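Local coordinates for uncharacterized protein (Legionella pneumophila subsp. pneumophila str. Philadelphia 1, PDB 4RD8) that is of unknown function but belongs to the DUF5636 family and folds into a compact, mainly helical domain, at residues Q74-I79 / G127-A132; Q80-E85 / Q134-I139; E90-T95 / G113-D118. The protein carries 3 engineered substitutions. All coordinates share one frame; numbering follows the deposited sequence. Where two conformers were deposited one is given.

Overall arrangement
From the N terminus, the chain first reaches these contacts on helix 69-85, whose earlier part enters contact 1 and whose later part enters contact 2. After that helix, segment 90-95 runs through a loop, helix 103-111 follows, and segment 113-118 comes back to close contact 3, the shortest of the three loops. The chain then reaches 127-132, which runs from the loop into helix 130-144, and 134-139 further along that helix, closing contacts 1 and 2. These two cross, because their segments alternate along the chain, and contact 3 lies within both of their loops. Helices 69-85 and 130-144 are thus joined twice, with the 92-115 selenomethionine pair resting against both.

Contact 1 (Q74-I79 / G127-A132); sequences QLRTLI and GELTHA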
loop_
_atom_site.group_PDB
_atom_site.type_symbol
_atom_site.label_atom_id
_atom_site.label_comp_id
_atom_site.label_asym_id
_atom_site.label_seq_id
_atom_site.Cartn_x
_atom_site.Cartn_y
_atom_site.Cartn_z
ATOM N N GLN A 74 -0.510 4.966 -17.084
ATOM C CA GLN A 74 -1.184 6.047 -16.368
ATOM C C GLN A 74 -1.481 5.713 -14.906
ATOM O O GLN A 74 -1.330 6.563 -14.028
ATOM C CB GLN A 74 -2.462 6.468 -17.097
ATOM C CG GLN A 74 -2.195 7.291 -18.339
ATOM C CD GLN A 74 -1.259 8.444 -18.063
ATOM O OE1 GLN A 74 -1.486 9.236 -17.149
ATOM N NE2 GLN A 74 -0.191 8.539 -18.845
ATOM N N LEU A 75 -1.905 4.479 -14.647
ATOM C CA LEU A 75 -2.150 4.033 -13.275
ATOM C C LEU A 75 -0.857 4.035 -12.460
ATOM O O LEU A 75 -0.848 4.433 -11.298
ATOM C CB LEU A 75 -2.768 2.631 -13.259
ATOM C CG LEU A 75 -2.914 1.989 -11.872
ATOM C CD1 LEU A 75 -3.780 2.847 -10.976
ATOM C CD2 LEU A 75 -3.500 0.589 -11.981
ATOM N N ARG A 76 0.231 3.583 -13.075
ATOM C CA ARG A 76 1.531 3.543 -12.399
ATOM C C ARG A 76 2.025 4.938 -12.042
ATOM O O ARG A 76 2.552 5.156 -10.951
ATOM C CB ARG A 76 2.571 2.829 -13.267
ATOM C CG ARG A 76 2.762 1.355 -12.940
ATOM C CD ARG A 76 2.722 0.501 -14.191
ATOM N NE ARG A 76 3.576 -0.682 -14.096
ATOM C CZ ARG A 76 3.137 -1.923 -13.904
ATOM N NH1 ARG A 76 1.840 -2.168 -13.783
ATOM N NH2 ARG A 76 4.004 -2.924 -13.834
ATOM N N THR A 77 1.853 5.881 -12.963
ATOM C CA THR A 77 2.282 7.249 -12.715
ATOM C C THR A 77 1.372 7.912 -11.684
ATOM O O THR A 77 1.840 8.690 -10.858
ATOM C CB THR A 77 2.370 8.083 -14.018
ATOM O OG1 THR A 77 1.119 8.020 -14.708
ATOM C CG2 THR A 77 3.466 7.536 -14.925
ATOM N N LEU A 78 0.077 7.598 -11.722
ATOM C CA LEU A 78 -0.839 8.077 -10.689
ATOM C C LEU A 78 -0.444 7.535 -9.319
ATOM O O LEU A 78 -0.388 8.282 -8.336
ATOM C CB LEU A 78 -2.291 7.696 -11.009
ATOM C CG LEU A 78 -3.335 7.930 -9.908
ATOM C CD1 LEU A 78 -3.399 9.402 -9.511
ATOM C CD2 LEU A 78 -4.718 7.436 -10.360
ATOM N N ILE A 79 -0.175 6.234 -9.249
ATOM C CA ILE A 79 0.273 5.626 -7.997
ATOM C C ILE A 79 1.551 6.313 -7.486
ATOM O O ILE A 79 1.642 6.669 -6.300
ATOM C CB ILE A 79 0.484 4.099 -8.161
ATOM C CG1 ILE A 79 -0.886 3.391 -8.254
ATOM C CG2 ILE A 79 1.326 3.538 -7.019
ATOM C CD1 ILE A 79 -0.828 1.972 -8.824
ATOM N N GLY A 127 -1.559 -10.210 -7.955
ATOM C CA GLY A 127 -1.326 -8.798 -8.213
ATOM C C GLY A 127 0.141 -8.434 -8.382
ATOM O O GLY A 127 1.023 -9.264 -8.168
ATOM N N GLU A 128 0.402 -7.178 -8.745
ATOM C CA GLU A 128 1.756 -6.715 -9.048
ATOM C C GLU A 128 2.122 -5.475 -8.228
ATOM O O GLU A 128 3.249 -5.327 -7.745
ATOM C CB GLU A 128 1.837 -6.399 -10.546
ATOM C CG GLU A 128 3.217 -6.087 -11.092
ATOM C CD GLU A 128 3.164 -5.662 -12.554
ATOM O OE1 GLU A 128 2.349 -4.771 -12.887
ATOM O OE2 GLU A 128 3.926 -6.217 -13.374
ATOM N N LEU A 129 1.151 -4.582 -8.077
ATOM C CA LEU A 129 1.356 -3.329 -7.364
ATOM C C LEU A 129 0.403 -3.215 -6.192
ATOM O O LEU A 129 -0.010 -2.111 -5.840
ATOM C CB LEU A 129 1.112 -2.138 -8.298
ATOM C CG LEU A 129 1.937 -2.074 -9.583
ATOM C CD1 LEU A 129 1.505 -0.882 -10.422
ATOM C CD2 LEU A 129 3.410 -1.991 -9.268
ATOM N N THR A 130 0.029 -4.343 -5.599
ATOM C CA THR A 130 -0.995 -4.297 -4.555
ATOM C C THR A 130 -0.506 -3.559 -3.306
ATOM O O THR A 130 -1.263 -2.811 -2.704
ATOM C CB THR A 130 -1.536 -5.696 -4.190
ATOM O OG1 THR A 130 -2.032 -6.333 -5.372
ATOM C CG2 THR A 130 -2.682 -5.578 -3.191
ATOM N N HIS A 131 0.746 -3.757 -2.910
ATOM C CA HIS A 131 1.262 -3.026 -1.753
ATOM C C HIS A 131 1.304 -1.528 -2.044
ATOM O O HIS A 131 0.981 -0.710 -1.179
ATOM C CB HIS A 131 2.652 -3.531 -1.343
ATOM C CG HIS A 131 2.648 -4.892 -0.728
ATOM N ND1 HIS A 131 1.703 -5.297 0.199
ATOM C CD2 HIS A 131 3.492 -5.943 -0.887
ATOM C CE1 HIS A 131 1.967 -6.540 0.573
ATOM N NE2 HIS A 131 3.038 -6.953 -0.072
ATOM N N ALA A 132 1.690 -1.163 -3.265
ATOM C CA ALA A 132 1.664 0.242 -3.663
ATOM C C ALA A 132 0.255 0.798 -3.541
ATOM O O ALA A 132 0.062 1.921 -3.068
ATOM C CB ALA A 132 2.182 0.405 -5.094
#
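R76 and E128 meet with their side chains crossing at about a right angle, and the guanidinium and carboxylate planes are turned 72° apart. Both terminal nitrogens of R76 close on the same oxygen, E128 OE1, with NH2 at 2.7 Å and NH1 at 2.8 Å from it. OE1 lies near the guanidinium plane, at its edge, yet the two nitrogens approach from one face of the carboxylate, NH2 the more steeply, at 59° out of that plane. E128 gets there with CG anti to its backbone N (chi1 -172°) and an extended chain beyond. Beneath this salt bridge L129 crosses R76, also at roughly a right angle: its CD1 touches R76 CG at 3.6 Å and lies over one guanidinium face. The same methyl reaches I79 CD1 at 4.0 Å. I79 then turns its other branch, CG2, onto A132 CB at 3.8 Å, where helix 130-144 is under way. L129 is the N-cap residue of that helix, and M92 packs on both L129 and A132. E128 OE2 has a long, weak ion pair with K117, while OE1 takes both arginine donors through rather bent N-H...O bonds, which probably draws the carboxylate's negative charge toward OE1.

Contact 2 (Q80-E85 / Q134-I139); sequences QEILTE and QWCLII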
loop_
_atom_site.group_PDB
_atom_site.type_symbol
_atom_site.label_atom_id
_atom_site.label_comp_id
_atom_site.label_asym_id
_atom_site.label_seq_id
_atom_site.Cartn_x
_atom_site.Cartn_y
_atom_site.Cartn_z
ATOM N N GLN A 80 2.522 6.528 -8.377
ATOM C CA GLN A 80 3.766 7.189 -7.982
ATOM C C GLN A 80 3.548 8.619 -7.473
ATOM O O GLN A 80 4.213 9.051 -6.529
ATOM C CB GLN A 80 4.798 7.208 -9.117
ATOM C CG GLN A 80 6.138 7.789 -8.662
ATOM C CD GLN A 80 6.733 7.018 -7.477
ATOM O OE1 GLN A 80 7.149 5.870 -7.629
ATOM N NE2 GLN A 80 6.756 7.640 -6.295
ATOM N N GLU A 81 2.637 9.359 -8.102
ATOM C CA GLU A 81 2.370 10.728 -7.663
ATOM C C GLU A 81 1.807 10.761 -6.239
ATOM O O GLU A 81 2.221 11.585 -5.419
ATOM C CB GLU A 81 1.446 11.453 -8.650
ATOM C CG GLU A 81 2.095 11.680 -10.011
ATOM C CD GLU A 81 1.116 12.128 -11.079
ATOM O OE1 GLU A 81 -0.033 12.501 -10.745
ATOM O OE2 GLU A 81 1.505 12.108 -12.267
ATOM N N ILE A 82 0.875 9.855 -5.948
ATOM C CA ILE A 82 0.305 9.761 -4.608
ATOM C C ILE A 82 1.396 9.417 -3.600
ATOM O O ILE A 82 1.476 10.010 -2.527
ATOM C CB ILE A 82 -0.823 8.710 -4.557
ATOM C CG1 ILE A 82 -2.005 9.204 -5.399
ATOM C CG2 ILE A 82 -1.259 8.458 -3.116
ATOM C CD1 ILE A 82 -3.044 8.133 -5.703
ATOM N N LEU A 83 2.249 8.465 -3.959
ATOM C CA LEU A 83 3.332 8.045 -3.078
ATOM C C LEU A 83 4.331 9.161 -2.855
ATOM O O LEU A 83 4.772 9.385 -1.734
ATOM C CB LEU A 83 4.059 6.819 -3.638
ATOM C CG LEU A 83 3.233 5.531 -3.628
ATOM C CD1 LEU A 83 4.055 4.424 -4.286
ATOM C CD2 LEU A 83 2.843 5.158 -2.200
ATOM N N THR A 84 4.690 9.860 -3.921
ATOM C CA THR A 84 5.627 10.969 -3.806
ATOM C C THR A 84 5.121 12.058 -2.853
ATOM O O THR A 84 5.884 12.579 -2.033
ATOM C CB THR A 84 5.932 11.568 -5.173
ATOM O OG1 THR A 84 6.507 10.545 -5.996
ATOM C CG2 THR A 84 6.917 12.723 -5.035
ATOM N N GLU A 85 3.834 12.384 -2.960
ATOM C CA GLU A 85 3.191 13.353 -2.071
ATOM C C GLU A 85 3.355 12.987 -0.603
ATOM O O GLU A 85 3.383 13.872 0.259
ATOM C CB GLU A 85 1.692 13.451 -2.372
ATOM C CG GLU A 85 1.319 14.333 -3.527
ATOM C CD GLU A 85 -0.178 14.573 -3.586
ATOM O OE1 GLU A 85 -0.826 14.598 -2.508
ATOM O OE2 GLU A 85 -0.704 14.728 -4.708
ATOM N N GLN A 134 -2.201 -0.390 -1.529
ATOM C CA GLN A 134 -2.514 -0.268 -0.099
ATOM C C GLN A 134 -2.055 1.076 0.435
ATOM O O GLN A 134 -2.815 1.779 1.106
ATOM C CB GLN A 134 -1.860 -1.389 0.718
ATOM C CG GLN A 134 -2.584 -2.718 0.609
ATOM C CD GLN A 134 -1.711 -3.875 1.059
ATOM O OE1 GLN A 134 -0.504 -3.887 0.797
ATOM N NE2 GLN A 134 -2.311 -4.845 1.738
ATOM N N TRP A 135 -0.814 1.429 0.122
ATOM C CA TRP A 135 -0.282 2.708 0.562
ATOM C C TRP A 135 -1.021 3.895 -0.042
ATOM O O TRP A 135 -1.303 4.864 0.661
ATOM C CB TRP A 135 1.254 2.762 0.405
ATOM C CG TRP A 135 1.845 1.989 1.535
ATOM C CD1 TRP A 135 2.264 0.691 1.518
ATOM C CD2 TRP A 135 1.967 2.441 2.894
ATOM N NE1 TRP A 135 2.680 0.319 2.781
ATOM C CE2 TRP A 135 2.498 1.368 3.638
ATOM C CE3 TRP A 135 1.685 3.647 3.542
ATOM C CZ2 TRP A 135 2.772 1.478 5.009
ATOM C CZ3 TRP A 135 1.955 3.752 4.902
ATOM C CH2 TRP A 135 2.490 2.668 5.621
ATOM N N CYS A 136 -1.379 3.816 -1.322
ATOM C CA CYS A 136 -2.190 4.882 -1.907
ATOM C C CYS A 136 -3.523 5.040 -1.174
ATOM O O CYS A 136 -3.989 6.150 -1.002
ATOM C CB CYS A 136 -2.444 4.665 -3.405
ATOM S SG CYS A 136 -0.967 4.837 -4.415
ATOM N N LEU A 137 -4.141 3.933 -0.760
ATOM C CA LEU A 137 -5.426 4.019 -0.055
ATOM C C LEU A 137 -5.250 4.722 1.301
ATOM O O LEU A 137 -6.053 5.583 1.679
ATOM C CB LEU A 137 -6.044 2.625 0.126
ATOM C CG LEU A 137 -6.398 1.897 -1.181
ATOM C CD1 LEU A 137 -6.849 0.470 -0.882
ATOM C CD2 LEU A 137 -7.492 2.646 -1.959
ATOM N N ILE A 138 -4.203 4.340 2.021
ATOM C CA ILE A 138 -3.831 4.981 3.281
ATOM C C ILE A 138 -3.588 6.480 3.105
ATOM O O ILE A 138 -4.107 7.293 3.879
ATOM C CB ILE A 138 -2.582 4.314 3.865
ATOM C CG1 ILE A 138 -2.959 2.953 4.431
ATOM C CG2 ILE A 138 -1.953 5.166 4.970
ATOM C CD1 ILE A 138 -1.777 2.008 4.475
ATOM N N ILE A 139 -2.816 6.843 2.085
ATOM C CA ILE A 139 -2.520 8.251 1.812
ATOM C C ILE A 139 -3.772 9.030 1.423
ATOM O O ILE A 139 -4.005 10.109 1.945
ATOM C CB ILE A 139 -1.441 8.399 0.721
ATOM C CG1 ILE A 139 -0.141 7.759 1.205
ATOM C CG2 ILE A 139 -1.232 9.873 0.344
ATOM C CD1 ILE A 139 0.773 7.270 0.065
#
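W135, the flat group here, meets L83 through its CB and not its indole: L83 CD2 lies 3.9 Å from W135 CB, and the two side chains cross at about a right angle. The ring leads away from helix 69-85. One of its faces carries I138 CD1 from the next turn of its own helix, toward the rim, and Y162 meets it edge-to-face. I82 holds CG2 anti to its backbone N, and this methyl lies between two partners, 3.9 Å from C136 SG and 3.7 Å from I139 CG2. I139 also sends its other branch across to L83, where CD1 comes within 3.7 Å of L83 CD2. That leucine methyl thus touches both I139 and the base of W135. No hydrogen bond joins the segments, so apolar contact carries the pairing. Around them, L51 of helix 41-61 packs on I82, and I157 touches both W135 and I139. The segment axes approach to 9.4 Å and cross at 56°, with I82 and C136 nearest in backbone. C136 and I139, one helical turn apart, flank I82, an i/i+3 arrangement of the kind found where two helices pack in the core of a mainly helical fold.

Contact 3 (E90-T95 / G113-D118); sequences EGMLQT and GFMLKD
L93 and its partners M115 and K117 form the tight part of this contact, where backbone meets backbone. L93 N donates to M115 O at 2.9 Å, and K117 N returns to L93 O at 3.0 Å, with the donor nearly along the C=O axis (178°). The alpha carbons of M92 and L116 add CA-H...O contacts to the same two oxygens. On the inner side the selenomethionines M92 and M115 lie side by side, pointing the same way, their CG atoms 3.9 Å apart; both rest on A132, and M115 also touches L83 and W135. L93 crosses F114 obliquely, with CD1 brought to 3.5 Å from ring atom CD1. Further back the backbones no longer bond directly: a water accepts from M115 N at 2.9 Å and donates to G91 O. The looser end is Q94 and K117, whose side chains, both extended beyond CG, run side by side. The exposed glutamine's OE1 takes only a weak bond from K117 NZ, at 3.2 Å. The lysine's stronger partner is N98. At the start of 113-118, G113, with positive phi, closes off helix 103-111 in a Schellman motif. With both bonds made by L93, flanking L116, the pairing is a single parallel-type beta bridge, joining the two loops on either side of helix 103-111 in an otherwise strandless fold.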
loop_
_atom_site.group_PDB
_atom_site.type_symbol
_atom_site.label_atom_id
_atom_site.label_comp_id
_atom_site.label_asym_id
_atom_site.label_seq_id
_atom_site.Cartn_x
_atom_site.Cartn_y
_atom_site.Cartn_z
ATOM N N GLU A 90 10.745 8.925 -5.441
ATOM C CA GLU A 90 10.081 9.007 -6.736
ATOM C C GLU A 90 10.588 7.914 -7.671
ATOM O O GLU A 90 11.728 7.940 -8.141
ATOM C CB GLU A 90 10.285 10.375 -7.376
ATOM C CG GLU A 90 9.490 10.572 -8.659
ATOM C CD GLU A 90 9.328 12.032 -9.008
ATOM O OE1 GLU A 90 10.292 12.802 -8.798
ATOM O OE2 GLU A 90 8.236 12.414 -9.482
ATOM N N GLY A 91 9.733 6.939 -7.933
ATOM C CA GLY A 91 10.117 5.819 -8.769
ATOM C C GLY A 91 10.006 4.515 -8.004
ATOM O O GLY A 91 10.771 4.279 -7.073
HETATM N N MSE A 92 9.031 3.691 -8.383
HETATM C CA MSE A 92 8.891 2.360 -7.800
HETATM C C MSE A 92 9.991 1.461 -8.388
HETATM O O MSE A 92 10.285 1.544 -9.587
HETATM C CB MSE A 92 7.496 1.778 -8.107
HETATM C CG MSE A 92 6.314 2.519 -7.461
HETATM SE SE MSE A 92 4.629 1.553 -7.649
HETATM C CE MSE A 92 4.514 1.528 -9.597
ATOM N N LEU A 93 10.588 0.624 -7.542
ATOM C CA LEU A 93 11.702 -0.237 -7.952
ATOM C C LEU A 93 11.243 -1.668 -8.209
ATOM O O LEU A 93 10.221 -2.110 -7.682
ATOM C CB LEU A 93 12.789 -0.259 -6.870
ATOM C CG LEU A 93 13.426 1.090 -6.510
ATOM C CD1 LEU A 93 14.566 0.877 -5.542
ATOM C CD2 LEU A 93 13.922 1.807 -7.750
ATOM N N GLN A 94 11.997 -2.373 -9.045
ATOM C CA GLN A 94 11.929 -3.827 -9.108
ATOM C C GLN A 94 13.351 -4.274 -9.438
ATOM O O GLN A 94 14.211 -3.441 -9.702
ATOM C CB GLN A 94 10.989 -4.260 -10.225
ATOM C CG GLN A 94 11.477 -3.811 -11.605
ATOM C CD GLN A 94 10.647 -4.352 -12.734
ATOM O OE1 GLN A 94 9.546 -3.866 -13.001
ATOM N NE2 GLN A 94 11.175 -5.360 -13.422
ATOM N N THR A 95 13.613 -5.572 -9.431
ATOM C CA THR A 95 14.892 -6.042 -9.956
ATOM C C THR A 95 14.798 -6.314 -11.446
ATOM O O THR A 95 13.709 -6.566 -11.982
ATOM C CB THR A 95 15.397 -7.319 -9.248
ATOM O OG1 THR A 95 14.500 -8.397 -9.530
ATOM C CG2 THR A 95 15.493 -7.096 -7.740
ATOM N N GLY A 113 12.817 4.306 2.086
ATOM C CA GLY A 113 11.722 5.066 1.499
ATOM C C GLY A 113 11.259 4.657 0.106
ATOM O O GLY A 113 10.418 5.333 -0.490
ATOM N N PHE A 114 11.799 3.562 -0.424
ATOM C CA PHE A 114 11.398 3.088 -1.746
ATOM C C PHE A 114 10.192 2.157 -1.694
ATOM O O PHE A 114 10.116 1.270 -0.836
ATOM C CB PHE A 114 12.556 2.335 -2.426
ATOM C CG PHE A 114 13.727 3.206 -2.769
ATOM C CD1 PHE A 114 13.768 3.897 -3.974
ATOM C CD2 PHE A 114 14.789 3.343 -1.885
ATOM C CE1 PHE A 114 14.850 4.698 -4.302
ATOM C CE2 PHE A 114 15.873 4.158 -2.206
ATOM C CZ PHE A 114 15.902 4.837 -3.421
HETATM N N MSE A 115 9.259 2.359 -2.630
HETATM C CA MSE A 115 8.194 1.389 -2.887
HETATM C C MSE A 115 8.685 0.424 -3.953
HETATM O O MSE A 115 9.339 0.832 -4.910
HETATM C CB MSE A 115 6.930 2.103 -3.394
HETATM C CG MSE A 115 5.802 1.144 -3.826
HETATM SE SE MSE A 115 5.156 0.006 -2.407
HETATM C CE MSE A 115 4.752 1.375 -1.106
ATOM N N LEU A 116 8.387 -0.863 -3.781
ATOM C CA LEU A 116 8.765 -1.857 -4.771
ATOM C C LEU A 116 7.560 -2.634 -5.274
ATOM O O LEU A 116 6.514 -2.660 -4.622
ATOM C CB LEU A 116 9.759 -2.838 -4.144
ATOM C CG LEU A 116 11.076 -2.192 -3.701
ATOM C CD1 LEU A 116 11.036 -1.880 -2.231
ATOM C CD2 LEU A 116 12.241 -3.116 -4.025
ATOM N N LYS A 117 7.726 -3.276 -6.429
ATOM C CA LYS A 117 6.773 -4.253 -6.922
ATOM C C LYS A 117 6.579 -5.332 -5.866
ATOM O O LYS A 117 7.519 -5.655 -5.136
ATOM C CB LYS A 117 7.332 -4.903 -8.186
ATOM C CG LYS A 117 6.631 -4.549 -9.460
ATOM C CD LYS A 117 7.252 -5.322 -10.617
ATOM C CE LYS A 117 6.592 -4.990 -11.931
ATOM N NZ LYS A 117 7.088 -5.878 -13.017
ATOM N N ASP A 118 5.368 -5.891 -5.796
ATOM C CA ASP A 118 5.054 -6.949 -4.830
ATOM C C ASP A 118 6.055 -8.094 -4.968
ATOM O O ASP A 118 6.507 -8.671 -3.976
ATOM C CB ASP A 118 3.646 -7.521 -5.072
ATOM C CG ASP A 118 2.525 -6.513 -4.800
ATOM O OD1 ASP A 118 2.793 -5.425 -4.245
ATOM O OD2 ASP A 118 1.361 -6.834 -5.135
HETATM O O HOH W 1 9.607 4.475 -4.532
#